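Local coordinates for protein type I modular polyketide synthase (Streptomyces albus subsp. albus, PDB 6IYT) that probably loads an ethylmalonyl-type extender unit from coenzyme A onto its carrier protein, as the acyltransferase domain of a salinomycin polyketide synthase module, at residues V43-S48 and T75-S80; S130-M135 and R422-G427; S194-W199 and V392-H397. One frame throughout, in Å; residues are numbered along the deposited sequence.

Contact 1. Residues V43-S48 and T75-S80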
loop_
_atom_site.group_PDB
_atom_site.type_symbol
_atom_site.label_atom_id
_atom_site.label_comp_id
_atom_site.label_asym_id
_atom_site.label_seq_id
_atom_site.Cartn_x
_atom_site.Cartn_y
_atom_site.Cartn_z
ATOM N N VAL A 43 -10.973 17.982 8.989
ATOM C CA VAL A 43 -9.784 18.835 9.042
ATOM C C VAL A 43 -8.822 18.158 10.048
ATOM O O VAL A 43 -9.287 17.725 11.085
ATOM C CB VAL A 43 -10.199 20.197 9.697
ATOM C CG1 VAL A 43 -9.064 21.173 9.691
ATOM C CG2 VAL A 43 -11.454 20.754 9.017
ATOM N N PRO A 44 -7.488 18.252 9.820
ATOM C CA PRO A 44 -6.521 17.932 10.876
ATOM C C PRO A 44 -6.033 19.158 11.615
ATOM O O PRO A 44 -5.747 20.172 11.014
ATOM C CB PRO A 44 -5.367 17.310 10.095
ATOM C CG PRO A 44 -5.330 18.105 8.833
ATOM C CD PRO A 44 -6.808 18.417 8.519
ATOM N N TRP A 45 -5.927 19.046 12.939
ATOM C CA TRP A 45 -5.222 20.006 13.750
ATOM C C TRP A 45 -3.949 19.323 14.270
ATOM O O TRP A 45 -4.039 18.358 15.057
ATOM C CB TRP A 45 -6.074 20.405 14.956
ATOM C CG TRP A 45 -7.122 21.396 14.691
ATOM C CD1 TRP A 45 -7.488 21.923 13.467
ATOM C CD2 TRP A 45 -7.918 22.066 15.674
ATOM N NE1 TRP A 45 -8.521 22.813 13.637
ATOM C CE2 TRP A 45 -8.796 22.926 14.982
ATOM C CE3 TRP A 45 -7.988 22.005 17.086
ATOM C CZ2 TRP A 45 -9.737 23.723 15.649
ATOM C CZ3 TRP A 45 -8.889 22.797 17.736
ATOM C CH2 TRP A 45 -9.758 23.653 17.022
ATOM N N ILE A 46 -2.785 19.760 13.795
ATOM C CA ILE A 46 -1.543 19.118 14.173
ATOM C C ILE A 46 -0.893 19.914 15.298
ATOM O O ILE A 46 -1.105 21.098 15.393
ATOM C CB ILE A 46 -0.565 18.925 13.002
ATOM C CG1 ILE A 46 0.032 20.238 12.562
ATOM C CG2 ILE A 46 -1.269 18.247 11.831
ATOM C CD1 ILE A 46 1.092 20.070 11.519
ATOM N N VAL A 47 -0.385 19.197 16.291
ATOM C CA VAL A 47 0.237 19.820 17.483
ATOM C C VAL A 47 1.553 19.121 17.783
ATOM O O VAL A 47 1.645 17.893 17.669
ATOM C CB VAL A 47 -0.704 19.674 18.719
ATOM C CG1 VAL A 47 -0.302 20.608 19.840
ATOM C CG2 VAL A 47 -2.134 19.936 18.325
ATOM N N SER A 48 2.563 19.868 18.257
ATOM C CA SER A 48 3.811 19.249 18.636
ATOM C C SER A 48 4.524 20.043 19.699
ATOM O O SER A 48 4.260 21.246 19.892
ATOM C CB SER A 48 4.735 19.063 17.425
ATOM O OG SER A 48 5.178 20.310 16.914
ATOM N N THR A 75 -11.167 25.265 9.891
ATOM C CA THR A 75 -10.204 25.054 8.872
ATOM C C THR A 75 -9.097 26.125 8.894
ATOM O O THR A 75 -7.912 25.809 8.679
ATOM C CB THR A 75 -10.861 24.857 7.479
ATOM O OG1 THR A 75 -10.774 26.055 6.724
ATOM C CG2 THR A 75 -12.344 24.431 7.641
ATOM N N ASP A 76 -9.433 27.352 9.314
ATOM C CA ASP A 76 -8.394 28.382 9.503
ATOM C C ASP A 76 -7.376 27.940 10.586
ATOM O O ASP A 76 -6.170 28.202 10.468
ATOM C CB ASP A 76 -9.012 29.730 9.926
ATOM C CG ASP A 76 -9.878 30.380 8.823
ATOM O OD1 ASP A 76 -9.689 30.056 7.622
ATOM O OD2 ASP A 76 -10.594 31.357 9.163
ATOM N N LEU A 77 -7.876 27.424 11.692
ATOM C CA LEU A 77 -6.971 26.954 12.790
ATOM C C LEU A 77 -6.086 25.805 12.330
ATOM O O LEU A 77 -4.886 25.799 12.572
ATOM C CB LEU A 77 -7.768 26.553 14.014
ATOM C CG LEU A 77 -8.408 27.717 14.759
ATOM C CD1 LEU A 77 -9.527 27.233 15.678
ATOM C CD2 LEU A 77 -7.340 28.435 15.549
ATOM N N GLY A 78 -6.660 24.879 11.589
ATOM C CA GLY A 78 -5.874 23.751 11.069
ATOM C C GLY A 78 -4.781 24.241 10.127
ATOM O O GLY A 78 -3.627 23.830 10.220
ATOM N N TYR A 79 -5.152 25.125 9.205
ATOM C CA TYR A 79 -4.196 25.713 8.305
ATOM C C TYR A 79 -3.083 26.426 9.067
ATOM O O TYR A 79 -1.906 26.248 8.776
ATOM C CB TYR A 79 -4.873 26.691 7.346
ATOM C CG TYR A 79 -3.873 27.408 6.481
ATOM C CD1 TYR A 79 -3.208 26.739 5.435
ATOM C CD2 TYR A 79 -3.497 28.702 6.769
ATOM C CE1 TYR A 79 -2.204 27.368 4.710
ATOM C CE2 TYR A 79 -2.530 29.349 6.021
ATOM C CZ TYR A 79 -1.864 28.676 5.023
ATOM O OH TYR A 79 -0.874 29.320 4.330
ATOM N N SER A 80 -3.448 27.140 10.107
ATOM C CA SER A 80 -2.474 27.935 10.846
ATOM C C SER A 80 -1.495 27.044 11.651
ATOM O O SER A 80 -0.293 27.297 11.700
ATOM C CB SER A 80 -3.193 28.911 11.770
ATOM O OG SER A 80 -4.014 29.803 11.017
HETATM O O HOH W 1 -3.221 21.340 11.258
#
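Trp45 turns its indole along helix 74-84, and Gly78 and Leu77 both approach that ring obliquely. Gly78 CA lies 3.4 Å from Trp45 CD1 of the five-membered ring, while Leu77 CD1 comes to 3.5 Å from Trp45 CZ2 on the six-membered ring. Leu62 and Val66 of helix 52-67 also touch the indole, which is therefore buried between two helices. Its chi1 of -80° sets CG beside the backbone N and opposite the carbonyl carbon, which carries the ring off the strand toward Leu77. The indole N-H is spent on the backbone: NE1 bonds to Ala74 O, just ahead of the 75-80 segment.

The backbones come very close at Gly78. With no side chain there, Gly78 CA can sit 3.6 Å from Pro44 O, and the axes of 43-48 and 75-80 pass 7.1 Å apart, at 40° to each other. Farther back, Val43 CG2 meets Thr75 CG2 at 4.0 Å, the two side chains crossing nearly at a right angle.

Between 43-48 and 75-80 themselves there is no direct hydrogen bond. A water links the two segments: it donates to Pro44 O (2.8 Å) and to Gly78 O (2.7 Å) and accepts from Ile46 N. This layer of antiparallel sheet and helix is consistent with the linker domain that precedes the acyltransferase in such synthases. The chemistry implies an interface held mainly by apolar fit, with the indole N-H satisfied and one ordered water serving three backbone polar groups.

Contact 2. Residues S130-M135 and R422-G427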
loop_
_atom_site.group_PDB
_atom_site.type_symbol
_atom_site.label_atom_id
_atom_site.label_comp_id
_atom_site.label_asym_id
_atom_site.label_seq_id
_atom_site.Cartn_x
_atom_site.Cartn_y
_atom_site.Cartn_z
ATOM N N SER A 130 -5.128 -7.336 -0.982
ATOM C CA SER A 130 -5.409 -5.922 -0.638
ATOM C C SER A 130 -6.904 -5.550 -0.755
ATOM O O SER A 130 -7.315 -4.462 -0.342
ATOM C CB SER A 130 -4.596 -5.011 -1.586
ATOM O OG SER A 130 -3.549 -4.421 -0.873
ATOM N N GLN A 131 -7.621 -6.306 -1.562
ATOM C CA GLN A 131 -8.856 -5.821 -2.130
ATOM C C GLN A 131 -9.959 -5.826 -1.070
ATOM O O GLN A 131 -10.002 -6.718 -0.228
ATOM C CB GLN A 131 -9.260 -6.718 -3.357
ATOM C CG GLN A 131 -9.516 -8.190 -3.023
ATOM C CD GLN A 131 -8.284 -9.093 -3.146
ATOM O OE1 GLN A 131 -7.153 -8.627 -3.128
ATOM N NE2 GLN A 131 -8.518 -10.404 -3.329
ATOM N N TRP A 132 -10.908 -4.902 -1.186
ATOM C CA TRP A 132 -12.160 -5.000 -0.467
ATOM C C TRP A 132 -13.322 -4.386 -1.242
ATOM O O TRP A 132 -13.140 -3.528 -2.111
ATOM C CB TRP A 132 -12.051 -4.365 0.919
ATOM C CG TRP A 132 -11.468 -2.973 0.941
ATOM C CD1 TRP A 132 -10.145 -2.640 1.002
ATOM C CD2 TRP A 132 -12.197 -1.739 1.088
ATOM N NE1 TRP A 132 -10.007 -1.287 1.176
ATOM C CE2 TRP A 132 -11.254 -0.714 1.246
ATOM C CE3 TRP A 132 -13.567 -1.405 1.077
ATOM C CZ2 TRP A 132 -11.624 0.601 1.448
ATOM C CZ3 TRP A 132 -13.923 -0.101 1.284
ATOM C CH2 TRP A 132 -12.962 0.891 1.407
ATOM N N ALA A 133 -14.503 -4.950 -1.022
ATOM C CA ALA A 133 -15.661 -4.570 -1.781
ATOM C C ALA A 133 -16.005 -3.125 -1.485
ATOM O O ALA A 133 -16.146 -2.733 -0.316
ATOM C CB ALA A 133 -16.834 -5.480 -1.447
ATOM N N GLY A 134 -16.024 -2.317 -2.532
ATOM C CA GLY A 134 -16.303 -0.882 -2.408
ATOM C C GLY A 134 -15.055 -0.014 -2.276
ATOM O O GLY A 134 -15.154 1.206 -2.171
ATOM N N MET A 135 -13.872 -0.637 -2.290
ATOM C CA MET A 135 -12.601 0.130 -2.246
ATOM C C MET A 135 -12.531 1.200 -3.354
ATOM O O MET A 135 -13.035 1.002 -4.464
ATOM C CB MET A 135 -11.387 -0.815 -2.372
ATOM C CG MET A 135 -11.269 -1.497 -3.730
ATOM S SD MET A 135 -9.847 -2.591 -3.769
ATOM C CE MET A 135 -8.525 -1.406 -3.852
ATOM N N ARG A 422 -7.520 1.043 4.418
ATOM C CA ARG A 422 -7.794 -0.180 5.113
ATOM C C ARG A 422 -9.195 -0.611 4.781
ATOM O O ARG A 422 -10.001 0.199 4.327
ATOM C CB ARG A 422 -7.616 0.023 6.635
ATOM C CG ARG A 422 -7.515 -1.255 7.424
ATOM C CD ARG A 422 -6.840 -1.018 8.787
ATOM N NE ARG A 422 -7.575 -0.025 9.571
ATOM C CZ ARG A 422 -7.230 0.393 10.782
ATOM N NH1 ARG A 422 -6.073 0.018 11.312
ATOM N NH2 ARG A 422 -7.940 1.356 11.370
ATOM N N ARG A 423 -9.485 -1.913 4.950
ATOM C CA ARG A 423 -10.806 -2.432 4.617
ATOM C C ARG A 423 -11.929 -1.581 5.288
ATOM O O ARG A 423 -11.898 -1.368 6.479
ATOM C CB ARG A 423 -10.927 -3.912 5.078
ATOM C CG ARG A 423 -12.322 -4.456 4.892
ATOM C CD ARG A 423 -12.373 -5.954 5.150
ATOM N NE ARG A 423 -13.746 -6.456 5.003
ATOM C CZ ARG A 423 -14.065 -7.739 4.938
ATOM N NH1 ARG A 423 -13.113 -8.659 4.958
ATOM N NH2 ARG A 423 -15.354 -8.100 4.872
ATOM N N GLN A 424 -12.878 -1.099 4.468
ATOM C CA GLN A 424 -14.006 -0.250 4.878
ATOM C C GLN A 424 -13.597 1.116 5.432
ATOM O O GLN A 424 -14.399 1.804 6.059
ATOM C CB GLN A 424 -14.897 -0.985 5.863
ATOM C CG GLN A 424 -15.754 -2.059 5.208
ATOM C CD GLN A 424 -16.523 -1.538 3.991
ATOM O OE1 GLN A 424 -17.165 -0.505 4.053
ATOM N NE2 GLN A 424 -16.406 -2.239 2.870
ATOM N N GLU A 425 -12.358 1.506 5.184
ATOM C CA GLU A 425 -11.906 2.836 5.494
ATOM C C GLU A 425 -11.268 3.448 4.268
ATOM O O GLU A 425 -10.077 3.226 3.995
ATOM C CB GLU A 425 -10.875 2.786 6.636
ATOM C CG GLU A 425 -11.401 2.101 7.888
ATOM C CD GLU A 425 -10.302 1.717 8.858
ATOM O OE1 GLU A 425 -9.490 2.590 9.208
ATOM O OE2 GLU A 425 -10.321 0.570 9.347
ATOM N N GLY A 426 -12.026 4.273 3.571
ATOM C CA GLY A 426 -11.712 4.600 2.214
ATOM C C GLY A 426 -11.681 6.055 1.882
ATOM O O GLY A 426 -11.588 6.410 0.707
ATOM N N GLY A 427 -11.870 6.934 2.875
ATOM C CA GLY A 427 -12.061 8.335 2.573
ATOM C C GLY A 427 -11.090 9.269 3.285
ATOM O O GLY A 427 -10.005 8.872 3.706
#
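Trp132 lays its indole against the backbone of Arg423 and Gln424. Arg423 CA stands 3.6 Å from the centroid of the five-membered ring and only 4° off its normal, a CH-pi contact, and Gln424 N lies over the same face. Met135 CB covers the opposite face, over the ring centre, and Gly426 CA comes up at the edge, near the plane. The indole gets there through a chi1 of 50°, which wedges CG between the backbone N and the carbonyl carbon. In this placement NE1 donates to Ala396 O.

Gln424 starts out pointing away, but a bend at chi2 (-51°) brings its amide back beside the six-membered ring. NE2 then sits 3.5 Å from Trp132 CE3 and makes a weak bond to Ala133 O (3.2 Å). Arg423 does the reverse: its chain runs extended, and only CG stays near Trp132 CB, at 4.0 Å. Arg422 grips Glu425 side-on, NE to OE2 at 2.8 Å and NH2 to OE1 at 2.9 Å, the latter through the syn lone pair; Arg430 adds a second salt bridge to OE1.

Two type II beta turns, Trp132-Met135 and Arg422-Glu425, thus face each other around one indole. Ser130 and Gln131 close the GQGSQ sequence that follows the first strand of acyltransferase domains, where, as in relatives, the loop probably helps form the oxyanion hole.

Contact 3. Residues S194-W199 and V392-H397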
loop_
_atom_site.group_PDB
_atom_site.type_symbol
_atom_site.label_atom_id
_atom_site.label_comp_id
_atom_site.label_asym_id
_atom_site.label_seq_id
_atom_site.Cartn_x
_atom_site.Cartn_y
_atom_site.Cartn_z
ATOM N N SER A 194 -2.378 4.862 -8.177
ATOM C CA SER A 194 -3.029 6.144 -7.904
ATOM C C SER A 194 -2.896 6.561 -6.451
ATOM O O SER A 194 -2.855 7.759 -6.138
ATOM C CB SER A 194 -4.510 6.095 -8.274
ATOM O OG SER A 194 -4.668 5.740 -9.630
ATOM N N LEU A 195 -2.823 5.584 -5.555
ATOM C CA LEU A 195 -2.608 5.879 -4.143
ATOM C C LEU A 195 -1.230 6.469 -3.892
ATOM O O LEU A 195 -1.074 7.350 -3.057
ATOM C CB LEU A 195 -2.834 4.651 -3.266
ATOM C CG LEU A 195 -4.242 4.139 -3.084
ATOM C CD1 LEU A 195 -4.210 2.847 -2.285
ATOM C CD2 LEU A 195 -5.149 5.136 -2.395
ATOM N N ALA A 196 -0.263 6.137 -4.733
ATOM C CA ALA A 196 1.078 6.742 -4.573
ATOM C C ALA A 196 1.026 8.278 -4.844
ATOM O O ALA A 196 1.711 9.070 -4.170
ATOM C CB ALA A 196 2.059 6.074 -5.477
ATOM N N ALA A 197 0.093 8.713 -5.692
ATOM C CA ALA A 197 -0.063 10.121 -5.967
ATOM C C ALA A 197 -0.656 10.905 -4.795
ATOM O O ALA A 197 -0.418 12.087 -4.675
ATOM C CB ALA A 197 -0.904 10.336 -7.217
ATOM N N VAL A 198 -1.437 10.243 -3.939
ATOM C CA VAL A 198 -1.978 10.881 -2.754
ATOM C C VAL A 198 -0.826 11.234 -1.803
ATOM O O VAL A 198 -0.746 12.330 -1.296
ATOM C CB VAL A 198 -3.000 9.962 -2.043
ATOM C CG1 VAL A 198 -3.385 10.506 -0.684
ATOM C CG2 VAL A 198 -4.224 9.763 -2.925
ATOM N N TRP A 199 0.072 10.289 -1.582
ATOM C CA TRP A 199 1.284 10.570 -0.765
ATOM C C TRP A 199 2.137 11.658 -1.422
ATOM O O TRP A 199 2.677 12.525 -0.744
ATOM C CB TRP A 199 2.115 9.286 -0.563
ATOM C CG TRP A 199 1.473 8.300 0.409
ATOM C CD1 TRP A 199 0.856 7.129 0.096
ATOM C CD2 TRP A 199 1.484 8.364 1.844
ATOM N NE1 TRP A 199 0.401 6.526 1.216
ATOM C CE2 TRP A 199 0.794 7.242 2.309
ATOM C CE3 TRP A 199 1.948 9.298 2.766
ATOM C CZ2 TRP A 199 0.603 6.985 3.681
ATOM C CZ3 TRP A 199 1.782 9.027 4.141
ATOM C CH2 TRP A 199 1.104 7.896 4.567
ATOM N N VAL A 392 6.204 2.650 2.936
ATOM C CA VAL A 392 4.825 3.085 2.734
ATOM C C VAL A 392 4.145 2.098 1.810
ATOM O O VAL A 392 4.572 1.917 0.675
ATOM C CB VAL A 392 4.776 4.494 2.108
ATOM C CG1 VAL A 392 3.344 4.876 1.707
ATOM C CG2 VAL A 392 5.398 5.508 3.032
ATOM N N GLU A 393 3.152 1.373 2.317
ATOM C CA GLU A 393 2.440 0.421 1.492
ATOM C C GLU A 393 1.297 1.124 0.780
ATOM O O GLU A 393 0.348 1.579 1.397
ATOM C CB GLU A 393 1.976 -0.804 2.303
ATOM C CG GLU A 393 1.352 -1.894 1.426
ATOM C CD GLU A 393 0.728 -3.005 2.220
ATOM O OE1 GLU A 393 1.420 -3.561 3.102
ATOM O OE2 GLU A 393 -0.439 -3.393 1.905
ATOM N N SER A 394 1.449 1.256 -0.530
ATOM C CA SER A 394 0.551 2.021 -1.378
ATOM C C SER A 394 -0.649 1.163 -1.821
ATOM O O SER A 394 -0.786 0.833 -3.007
ATOM C CB SER A 394 1.325 2.522 -2.599
ATOM O OG SER A 394 0.575 3.468 -3.353
ATOM N N SER A 395 -1.483 0.773 -0.851
ATOM C CA SER A 395 -2.506 -0.253 -1.072
ATOM C C SER A 395 -3.838 0.084 -0.377
ATOM O O SER A 395 -3.898 0.942 0.465
ATOM C CB SER A 395 -2.008 -1.585 -0.540
ATOM O OG SER A 395 -1.959 -1.566 0.853
ATOM N N ALA A 396 -4.896 -0.616 -0.787
ATOM C CA ALA A 396 -6.231 -0.440 -0.248
ATOM C C ALA A 396 -6.384 -1.060 1.159
ATOM O O ALA A 396 -7.297 -0.732 1.861
ATOM C CB ALA A 396 -7.245 -1.061 -1.205
ATOM N N HIS A 397 -5.448 -1.928 1.553
ATOM C CA HIS A 397 -5.536 -2.637 2.854
ATOM C C HIS A 397 -4.194 -3.241 3.154
ATOM O O HIS A 397 -3.567 -3.765 2.248
ATOM C CB HIS A 397 -6.602 -3.749 2.801
ATOM C CG HIS A 397 -6.736 -4.514 4.083
ATOM N ND1 HIS A 397 -7.355 -3.993 5.188
ATOM C CD2 HIS A 397 -6.303 -5.747 4.446
ATOM C CE1 HIS A 397 -7.253 -4.840 6.200
ATOM N NE2 HIS A 397 -6.600 -5.905 5.783
#
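Val392 and Trp199 meet where helix 181-200 packs on the parallel sheet of the alpha/beta-hydrolase-like acyltransferase core. Val392 CG1 sits over one face of the indole, 3.6 Å from the centroid of the five-membered ring and 19° off its normal, a CH-pi contact displaced toward the rim. One turn back along the helix, Leu195 reaches past the end of the strand: its CD1 lies 3.4 Å from Ser395 O. Between these two, Ser394 turns its hydroxyl to the helix, with OG 3.6 Å from Leu195 CB and 3.7 Å from Ala196 CB. A chi1 of -170°, placing OG opposite the backbone N, directs it there, and it hydrogen-bonds to Met192 O of the same helix.

In the next shell, Thr420 OG1 takes the indole N-H of Trp199, and Phe435 of helix 428-439 meets the Trp199 ring at a steep tilt. Phe123 of strand 120-125 touches both Val392 and Ala196. Ser394 is the centre of an inverse gamma turn that leads the chain off the strand. Just beyond it, Ser395 OG donates to Glu393 OE2 at 2.6 Å, meeting the carboxylate on its anti side, 22° out of its plane.

All three contacts are centred on a tryptophan. Contact 1 joins a strand to a helix, contact 3 a helix to a strand end and the turn after it; both are buried, yet their centres are about 23 Å apart. Contact 1 lies in the three-stranded antiparallel sheet region and includes a bridging water; contact 3 lies near the centre of the chain, where helix 181-200 packs on the parallel sheet. Contact 2 is a surface contact between two loops, richer in charge, with a salt bridge within its 422-427 segment. It adjoins contact 3 directly: segment 392-397 runs up to both loops, and Arg423 N bonds to His397 ND1 at 3.0 Å. Contact 1 touches neither.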